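Local coordinates for protein ElaA (Escherichia coli, PDB 5Z6N) that probably works as an N-acetyltransferase of the GNAT superfamily, moving an acetyl group from acetyl coenzyme A onto an amine, at residues L17-Q22 / L52-D57; A63-S68 / H105-K110. All coordinates share one frame; numbering follows the deposited sequence.

Interaction 1 (L17-Q22 / L52-D57); sequences LYALLQ and LGWKND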
ATOM      1  N   LEU B  17      -0.241   5.529   8.698  1.00 21.58           N
ATOM      2  CA  LEU B  17      -0.187   4.289   7.930  1.00 22.99           C
ATOM      3  C   LEU B  17      -0.147   4.574   6.435  1.00 26.62           C
ATOM      4  O   LEU B  17       0.631   3.961   5.694  1.00 26.65           O
ATOM      5  CB  LEU B  17      -1.385   3.403   8.268  1.00 25.67           C
ATOM      6  CG  LEU B  17      -1.470   2.155   7.387  1.00 22.27           C
ATOM      7  CD1 LEU B  17      -0.222   1.303   7.568  1.00 20.00           C
ATOM      8  CD2 LEU B  17      -2.731   1.354   7.672  1.00 26.69           C
ATOM      9  N   TYR B  18      -0.987   5.504   5.974  1.00 30.54           N
ATOM     10  CA  TYR B  18      -1.015   5.835   4.554  1.00 31.11           C
ATOM     11  C   TYR B  18       0.344   6.307   4.062  1.00 32.07           C
ATOM     12  O   TYR B  18       0.764   5.967   2.949  1.00 31.08           O
ATOM     13  CB  TYR B  18      -2.068   6.906   4.280  1.00 24.69           C
ATOM     14  CG  TYR B  18      -2.416   7.012   2.817  1.00 34.07           C
ATOM     15  CD1 TYR B  18      -3.280   6.101   2.231  1.00 40.13           C
ATOM     16  CD2 TYR B  18      -1.860   8.002   2.014  1.00 38.45           C
ATOM     17  CE1 TYR B  18      -3.606   6.182   0.895  1.00 43.65           C
ATOM     18  CE2 TYR B  18      -2.177   8.091   0.669  1.00 43.74           C
ATOM     19  CZ  TYR B  18      -3.056   7.180   0.116  1.00 45.29           C
ATOM     20  OH  TYR B  18      -3.378   7.250  -1.221  1.00 43.02           O
ATOM     21  N   ALA B  19       1.047   7.092   4.882  1.00 33.28           N
ATOM     22  CA  ALA B  19       2.296   7.703   4.442  1.00 31.56           C
ATOM     23  C   ALA B  19       3.405   6.673   4.255  1.00 23.26           C
ATOM     24  O   ALA B  19       4.244   6.831   3.360  1.00 15.36           O
ATOM     25  CB  ALA B  19       2.725   8.777   5.442  1.00 13.70           C
ATOM     26  N   LEU B  20       3.429   5.617   5.070  1.00 21.18           N
ATOM     27  CA  LEU B  20       4.549   4.686   5.008  1.00 22.21           C
ATOM     28  C   LEU B  20       4.350   3.583   3.979  1.00 22.26           C
ATOM     29  O   LEU B  20       5.333   3.112   3.396  1.00 15.41           O
ATOM     30  CB  LEU B  20       4.827   4.089   6.393  1.00 21.92           C
ATOM     31  CG  LEU B  20       3.765   3.280   7.135  1.00 24.07           C
ATOM     32  CD1 LEU B  20       3.873   1.798   6.799  1.00 22.81           C
ATOM     33  CD2 LEU B  20       3.913   3.503   8.629  1.00 22.76           C
ATOM     34  N   LEU B  21       3.108   3.160   3.731  1.00 24.16           N
ATOM     35  CA  LEU B  21       2.874   2.230   2.631  1.00 26.22           C
ATOM     36  C   LEU B  21       3.040   2.927   1.284  1.00 23.75           C
ATOM     37  O   LEU B  21       3.543   2.329   0.325  1.00 26.61           O
ATOM     38  CB  LEU B  21       1.483   1.610   2.747  1.00 30.08           C
ATOM     39  CG  LEU B  21       1.169   0.852   4.037  1.00 27.92           C
ATOM     40  CD1 LEU B  21      -0.311   0.518   4.097  1.00 33.69           C
ATOM     41  CD2 LEU B  21       2.010  -0.405   4.129  1.00 23.33           C
ATOM     42  N   GLN B  22       2.624   4.193   1.200  1.00 16.34           N
ATOM     43  CA  GLN B  22       2.788   4.957  -0.032  1.00 16.28           C
ATOM     44  C   GLN B  22       4.258   5.167  -0.358  1.00 18.03           C
ATOM     45  O   GLN B  22       4.660   5.123  -1.527  1.00 22.60           O
ATOM     46  CB  GLN B  22       2.066   6.298   0.096  1.00 19.15           C
ATOM     47  CG  GLN B  22       2.589   7.403  -0.795  1.00 18.98           C
ATOM     48  CD  GLN B  22       1.902   8.737  -0.524  1.00 24.14           C
ATOM     49  OE1 GLN B  22       0.882   9.048  -1.129  1.00 31.52           O
ATOM     50  NE2 GLN B  22       2.456   9.522   0.387  1.00 19.52           N
ATOM     51  N   LEU B  52       9.658   6.128  11.675  1.00 31.95           N
ATOM     52  CA  LEU B  52       9.365   7.057  10.593  1.00 30.18           C
ATOM     53  C   LEU B  52      10.240   8.291  10.741  1.00 33.28           C
ATOM     54  O   LEU B  52      10.326   8.866  11.832  1.00 32.33           O
ATOM     55  CB  LEU B  52       7.884   7.473  10.599  1.00 32.02           C
ATOM     56  CG  LEU B  52       6.802   6.435  10.918  1.00 31.68           C
ATOM     57  CD1 LEU B  52       5.436   7.068  11.083  1.00 29.05           C
ATOM     58  CD2 LEU B  52       6.750   5.398   9.849  1.00 35.72           C
ATOM     59  N   GLY B  53      10.882   8.696   9.648  1.00 32.92           N
ATOM     60  CA  GLY B  53      11.597   9.957   9.625  1.00 34.06           C
ATOM     61  C   GLY B  53      10.788  11.011   8.898  1.00 43.36           C
ATOM     62  O   GLY B  53      10.469  10.841   7.717  1.00 46.89           O
ATOM     63  N   TRP B  54      10.437  12.098   9.584  1.00 42.70           N
ATOM     64  CA  TRP B  54       9.588  13.141   9.021  1.00 38.50           C
ATOM     65  C   TRP B  54      10.384  14.422   8.808  1.00 44.53           C
ATOM     66  O   TRP B  54      11.096  14.875   9.710  1.00 44.44           O
ATOM     67  CB  TRP B  54       8.385  13.417   9.926  1.00 40.12           C
ATOM     68  CG  TRP B  54       7.327  12.359   9.860  1.00 39.55           C
ATOM     69  CD1 TRP B  54       7.145  11.324  10.730  1.00 36.26           C
ATOM     70  CD2 TRP B  54       6.301  12.235   8.869  1.00 36.97           C
ATOM     71  NE1 TRP B  54       6.070  10.561  10.339  1.00 33.11           N
ATOM     72  CE2 TRP B  54       5.534  11.100   9.199  1.00 32.37           C
ATOM     73  CE3 TRP B  54       5.955  12.976   7.735  1.00 34.29           C
ATOM     74  CZ2 TRP B  54       4.446  10.686   8.434  1.00 31.31           C
ATOM     75  CZ3 TRP B  54       4.878  12.564   6.976  1.00 32.10           C
ATOM     76  CH2 TRP B  54       4.135  11.431   7.330  1.00 29.59           C
ATOM     77  N   LYS B  55      10.253  15.004   7.619  1.00 46.81           N
ATOM     78  CA  LYS B  55      10.852  16.295   7.280  1.00 44.33           C
ATOM     79  C   LYS B  55       9.717  17.210   6.830  1.00 46.59           C
ATOM     80  O   LYS B  55       9.418  17.300   5.636  1.00 43.57           O
ATOM     81  CB  LYS B  55      11.929  16.150   6.198  1.00 43.16           C
ATOM     82  CG  LYS B  55      12.627  17.452   5.859  1.00 45.35           C
ATOM     83  CD  LYS B  55      13.809  17.243   4.922  1.00 42.50           C
ATOM     84  CE  LYS B  55      14.831  18.348   5.097  1.00 38.69           C
ATOM     85  NZ  LYS B  55      14.712  19.000   6.441  1.00 34.42           N
ATOM     86  N   ASN B  56       9.080  17.873   7.799  1.00 50.50           N
ATOM     87  CA  ASN B  56       7.987  18.809   7.548  1.00 54.19           C
ATOM     88  C   ASN B  56       6.700  18.304   6.907  1.00 55.79           C
ATOM     89  O   ASN B  56       6.203  18.903   5.948  1.00 61.90           O
ATOM     90  CB  ASN B  56       8.488  20.026   6.767  1.00 56.72           C
ATOM     91  CG  ASN B  56       9.789  20.576   7.320  1.00 57.98           C
ATOM     92  OD1 ASN B  56       9.873  20.956   8.491  1.00 54.98           O
ATOM     93  ND2 ASN B  56      10.816  20.608   6.484  1.00 58.13           N
ATOM     94  N   ASP B  57       6.160  17.206   7.437  1.00 51.70           N
ATOM     95  CA  ASP B  57       4.927  16.593   6.933  1.00 56.62           C
ATOM     96  C   ASP B  57       5.303  15.852   5.651  1.00 55.25           C
ATOM     97  O   ASP B  57       4.516  15.749   4.707  1.00 50.86           O
ATOM     98  CB  ASP B  57       3.745  17.531   6.697  1.00 59.41           C
ATOM     99  CG  ASP B  57       3.283  18.213   7.968  1.00 61.92           C
ATOM    100  OD1 ASP B  57       4.144  18.666   8.755  1.00 65.44           O
ATOM    101  OD2 ASP B  57       2.057  18.297   8.178  1.00 60.10           O
TER
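Leu20 and Leu52 meet by one methyl each, CD2 of Leu20 lying 3.6 Å from CD2 of Leu52, where helix 14-31 of this GNAT fold packs against strand 49-54 of the central mixed sheet. This is the tight, buried part of the contact, and the two side chains slant across one another. Leu59 and Tyr62 of strand 59-67 touch both leucines, so the methyl pair sits within a wider apolar layer between helix and sheet.

The more open part lies one residue earlier on the helix, at the partly exposed pair Ala19 and Trp54. Trp54 reaches the helix with the far end of its indole, the six-membered ring, while its side chain also packs on Glu3 and Gln5 of strand 3-8. No hydrogen bond spans the two segments, and the strand gives way to a loop that runs on without touching residues 17-22. On another side of the helix, Leu17 and Leu21 pack on the same residues of the second subunit. The Ala19 methyl meets the indole obliquely, nearest the outer corner of the six-membered ring, its CB 3.5 Å from CH2 of Trp54 and a little farther from CZ2.

Interaction 2 (A63-S68 / H105-K110); sequences ARILKS and HHWPDK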
ATOM      1  N   ALA B  63      11.609   2.350   8.588  1.00 26.33           N
ATOM      2  CA  ALA B  63      11.995   0.959   8.776  1.00 28.78           C
ATOM      3  C   ALA B  63      11.004   0.319   9.736  1.00 27.25           C
ATOM      4  O   ALA B  63      10.473   0.981  10.632  1.00 19.91           O
ATOM      5  CB  ALA B  63      13.426   0.829   9.307  1.00 30.75           C
ATOM      6  N   ARG B  64      10.745  -0.970   9.532  1.00 30.73           N
ATOM      7  CA  ARG B  64       9.841  -1.716  10.393  1.00 28.84           C
ATOM      8  C   ARG B  64      10.586  -2.862  11.064  1.00 28.75           C
ATOM      9  O   ARG B  64      11.600  -3.360  10.559  1.00 20.22           O
ATOM     10  CB  ARG B  64       8.622  -2.256   9.623  1.00 23.92           C
ATOM     11  CG  ARG B  64       8.735  -3.712   9.209  1.00 22.19           C
ATOM     12  CD  ARG B  64       7.467  -4.184   8.487  1.00 23.24           C
ATOM     13  NE  ARG B  64       7.746  -5.342   7.656  1.00 31.06           N
ATOM     14  CZ  ARG B  64       6.842  -5.924   6.877  1.00 30.31           C
ATOM     15  NH1 ARG B  64       5.599  -5.458   6.834  1.00 21.27           N
ATOM     16  NH2 ARG B  64       7.166  -6.979   6.141  1.00 34.02           N
ATOM     17  N   ILE B  65      10.059  -3.269  12.214  1.00 28.96           N
ATOM     18  CA  ILE B  65      10.707  -4.224  13.098  1.00 26.63           C
ATOM     19  C   ILE B  65       9.717  -5.339  13.399  1.00 26.26           C
ATOM     20  O   ILE B  65       8.641  -5.085  13.954  1.00 22.58           O
ATOM     21  CB  ILE B  65      11.170  -3.551  14.398  1.00 27.86           C
ATOM     22  CG1 ILE B  65      12.078  -2.356  14.098  1.00 22.52           C
ATOM     23  CG2 ILE B  65      11.851  -4.548  15.288  1.00 35.20           C
ATOM     24  CD1 ILE B  65      12.399  -1.541  15.322  1.00 14.19           C
ATOM     25  N   LEU B  66      10.077  -6.569  13.046  1.00 28.14           N
ATOM     26  CA  LEU B  66       9.238  -7.728  13.314  1.00 31.43           C
ATOM     27  C   LEU B  66       9.738  -8.456  14.559  1.00 32.40           C
ATOM     28  O   LEU B  66      10.930  -8.763  14.671  1.00 32.68           O
ATOM     29  CB  LEU B  66       9.215  -8.674  12.112  1.00 31.60           C
ATOM     30  CG  LEU B  66       8.893  -8.024  10.762  1.00 33.79           C
ATOM     31  CD1 LEU B  66       8.881  -9.047   9.653  1.00 35.54           C
ATOM     32  CD2 LEU B  66       7.577  -7.272  10.800  1.00 30.71           C
ATOM     33  N   LYS B  67       8.827  -8.705  15.497  1.00 33.92           N
ATOM     34  CA  LYS B  67       9.099  -9.497  16.694  1.00 41.29           C
ATOM     35  C   LYS B  67       8.192 -10.721  16.593  1.00 42.65           C
ATOM     36  O   LYS B  67       7.034 -10.695  17.019  1.00 41.07           O
ATOM     37  CB  LYS B  67       8.860  -8.699  17.974  1.00 42.62           C
ATOM     38  CG  LYS B  67       9.011  -9.525  19.238  1.00 47.06           C
ATOM     39  CD  LYS B  67      10.420 -10.099  19.346  1.00 48.90           C
ATOM     40  CE  LYS B  67      10.458 -11.283  20.298  1.00 49.30           C
ATOM     41  NZ  LYS B  67      10.546 -12.585  19.574  1.00 49.90           N
ATOM     42  N   SER B  68       8.729 -11.784  16.073  1.00 44.68           N
ATOM     43  CA  SER B  68       7.941 -12.941  15.805  1.00 51.76           C
ATOM     44  C   SER B  68       8.774 -14.203  15.665  1.00 60.51           C
ATOM     45  O   SER B  68       9.947 -14.179  15.857  1.00 62.03           O
ATOM     46  CB  SER B  68       7.112 -12.732  14.536  1.00 20.00           C
ATOM     47  OG  SER B  68       7.946 -12.598  13.399  1.00 20.00           O
ATOM     48  N   HIS B 105      16.603  -1.534  23.084  1.00 40.96           N
ATOM     49  CA  HIS B 105      15.750  -1.223  24.226  1.00 41.00           C
ATOM     50  C   HIS B 105      14.688  -2.294  24.428  1.00 42.94           C
ATOM     51  O   HIS B 105      14.627  -2.937  25.483  1.00 50.02           O
ATOM     52  CB  HIS B 105      15.104   0.151  24.033  1.00 44.19           C
ATOM     53  CG  HIS B 105      14.419   0.677  25.257  1.00 48.61           C
ATOM     54  ND1 HIS B 105      13.948   1.970  25.348  1.00 49.57           N
ATOM     55  CD2 HIS B 105      14.123   0.087  26.439  1.00 48.53           C
ATOM     56  CE1 HIS B 105      13.393   2.154  26.532  1.00 48.82           C
ATOM     57  NE2 HIS B 105      13.486   1.026  27.213  1.00 47.30           N
ATOM     58  N   HIS B 106      13.840  -2.508  23.419  1.00 40.86           N
ATOM     59  CA  HIS B 106      12.667  -3.354  23.609  1.00 38.28           C
ATOM     60  C   HIS B 106      13.056  -4.803  23.886  1.00 34.71           C
ATOM     61  O   HIS B 106      12.542  -5.421  24.824  1.00 42.80           O
ATOM     62  CB  HIS B 106      11.741  -3.258  22.396  1.00 39.70           C
ATOM     63  CG  HIS B 106      10.703  -2.185  22.519  1.00 38.83           C
ATOM     64  ND1 HIS B 106      10.998  -0.843  22.404  1.00 37.41           N
ATOM     65  CD2 HIS B 106       9.376  -2.258  22.775  1.00 38.00           C
ATOM     66  CE1 HIS B 106       9.894  -0.136  22.569  1.00 38.66           C
ATOM     67  NE2 HIS B 106       8.896  -0.972  22.798  1.00 40.34           N
ATOM     68  N   TRP B 107      13.970  -5.359  23.091  1.00 29.64           N
ATOM     69  CA  TRP B 107      14.388  -6.752  23.237  1.00 32.03           C
ATOM     70  C   TRP B 107      15.906  -6.853  23.327  1.00 33.79           C
ATOM     71  O   TRP B 107      16.566  -7.302  22.383  1.00 27.04           O
ATOM     72  CB  TRP B 107      13.856  -7.598  22.083  1.00 35.88           C
ATOM     73  CG  TRP B 107      12.400  -7.427  21.922  1.00 45.87           C
ATOM     74  CD1 TRP B 107      11.414  -8.004  22.670  1.00 52.87           C
ATOM     75  CD2 TRP B 107      11.749  -6.590  20.968  1.00 47.09           C
ATOM     76  NE1 TRP B 107      10.181  -7.583  22.225  1.00 54.95           N
ATOM     77  CE2 TRP B 107      10.361  -6.716  21.184  1.00 48.86           C
ATOM     78  CE3 TRP B 107      12.205  -5.751  19.951  1.00 42.38           C
ATOM     79  CZ2 TRP B 107       9.427  -6.030  20.410  1.00 43.86           C
ATOM     80  CZ3 TRP B 107      11.273  -5.072  19.187  1.00 39.75           C
ATOM     81  CH2 TRP B 107       9.900  -5.216  19.419  1.00 40.57           C
ATOM     82  N   PRO B 108      16.489  -6.456  24.460  1.00 40.62           N
ATOM     83  CA  PRO B 108      17.888  -6.806  24.712  1.00 41.97           C
ATOM     84  C   PRO B 108      18.002  -8.313  24.859  1.00 54.88           C
ATOM     85  O   PRO B 108      17.015  -9.010  25.110  1.00 58.77           O
ATOM     86  CB  PRO B 108      18.209  -6.082  26.027  1.00 31.95           C
ATOM     87  CG  PRO B 108      16.895  -6.004  26.726  1.00 33.31           C
ATOM     88  CD  PRO B 108      15.848  -5.859  25.645  1.00 38.57           C
ATOM     89  N   ASP B 109      19.223  -8.821  24.688  1.00 56.20           N
ATOM     90  CA  ASP B 109      19.487 -10.262  24.733  1.00 60.93           C
ATOM     91  C   ASP B 109      18.722 -10.993  23.629  1.00 60.87           C
ATOM     92  O   ASP B 109      18.218 -12.102  23.820  1.00 64.87           O
ATOM     93  CB  ASP B 109      19.158 -10.848  26.108  1.00 62.40           C
ATOM     94  CG  ASP B 109      19.621  -9.956  27.242  1.00 62.49           C
ATOM     95  OD1 ASP B 109      20.609  -9.214  27.049  1.00 61.48           O
ATOM     96  OD2 ASP B 109      18.996  -9.987  28.324  1.00 62.61           O
ATOM     97  N   LYS B 110      18.624 -10.349  22.463  1.00 54.44           N
ATOM     98  CA  LYS B 110      18.116 -10.957  21.243  1.00 44.34           C
ATOM     99  C   LYS B 110      18.890 -10.305  20.097  1.00 42.45           C
ATOM    100  O   LYS B 110      18.990  -9.068  20.040  1.00 44.81           O
ATOM    101  CB  LYS B 110      16.613 -10.775  21.037  1.00 32.72           C
ATOM    102  CG  LYS B 110      15.749 -11.904  21.583  1.00 26.22           C
ATOM    103  CD  LYS B 110      14.381 -11.926  20.911  1.00 26.19           C
ATOM    104  CE  LYS B 110      13.584 -13.176  21.280  1.00 36.68           C
ATOM    105  NZ  LYS B 110      13.337 -13.263  22.749  1.00 36.33           N
TER
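Lys67 lays its aliphatic chain over one face of the Trp107 indole, a CH-pi contact in the GNAT fold between strand 59-67 of the central sheet and the turn that follows helix 91-106. The lysine chain leaves the backbone extended (chi1 175°), then bends at chi2, which lays CB, CG and CD along the indole. CB lies 3.7 Å from CZ2 of Trp107. CD of Lys67 stands 3.8 Å from the centroid of the five-membered ring of Trp107, 10° off the normal. NZ is 5.8 Å from that same centroid, at most a weak cation-pi attraction. On the opposite face CB of His106, the preceding residue, sits toward the rim of the ring.

Ile65, the buried member of the contact, approaches the six-membered ring obliquely, its CG2 4.0 Å from CZ3 of Trp107. Without the indole, as with an alanine at Trp107, the methylenes of Lys67 would probably lose the surface they lie on, and a gap would be likely to open beside Ile65.

Beyond the indole, Lys110 crosses Lys67 at about a right angle. NZ of Lys67 touches CE of Lys110 at 3.5 Å. The two like charges probably repel weakly, NZ of Lys67 lying 4.3 Å from NZ of Lys110.

Both contacts reach the same mixed sheet, interaction 1 from within a helix and interaction 2 from the loop just after one. Their strands, 49-54 and 59-67, are neighbours in it and follow each other in the chain. Their centres are 21 Å apart and their nearest atoms about 5 Å, without touching. Each has a buried aliphatic part and a partly exposed tryptophan: in interaction 1 these are separate pairs, in interaction 2 Ile65 meets the indole itself. Neither has a hydrogen bond across it. Interaction 1 is purely apolar, on a helix that also meets the second subunit. Interaction 2 touches no other chain; it buries more surface and adds lysines, bringing in CH-pi packing and a pair of like charges.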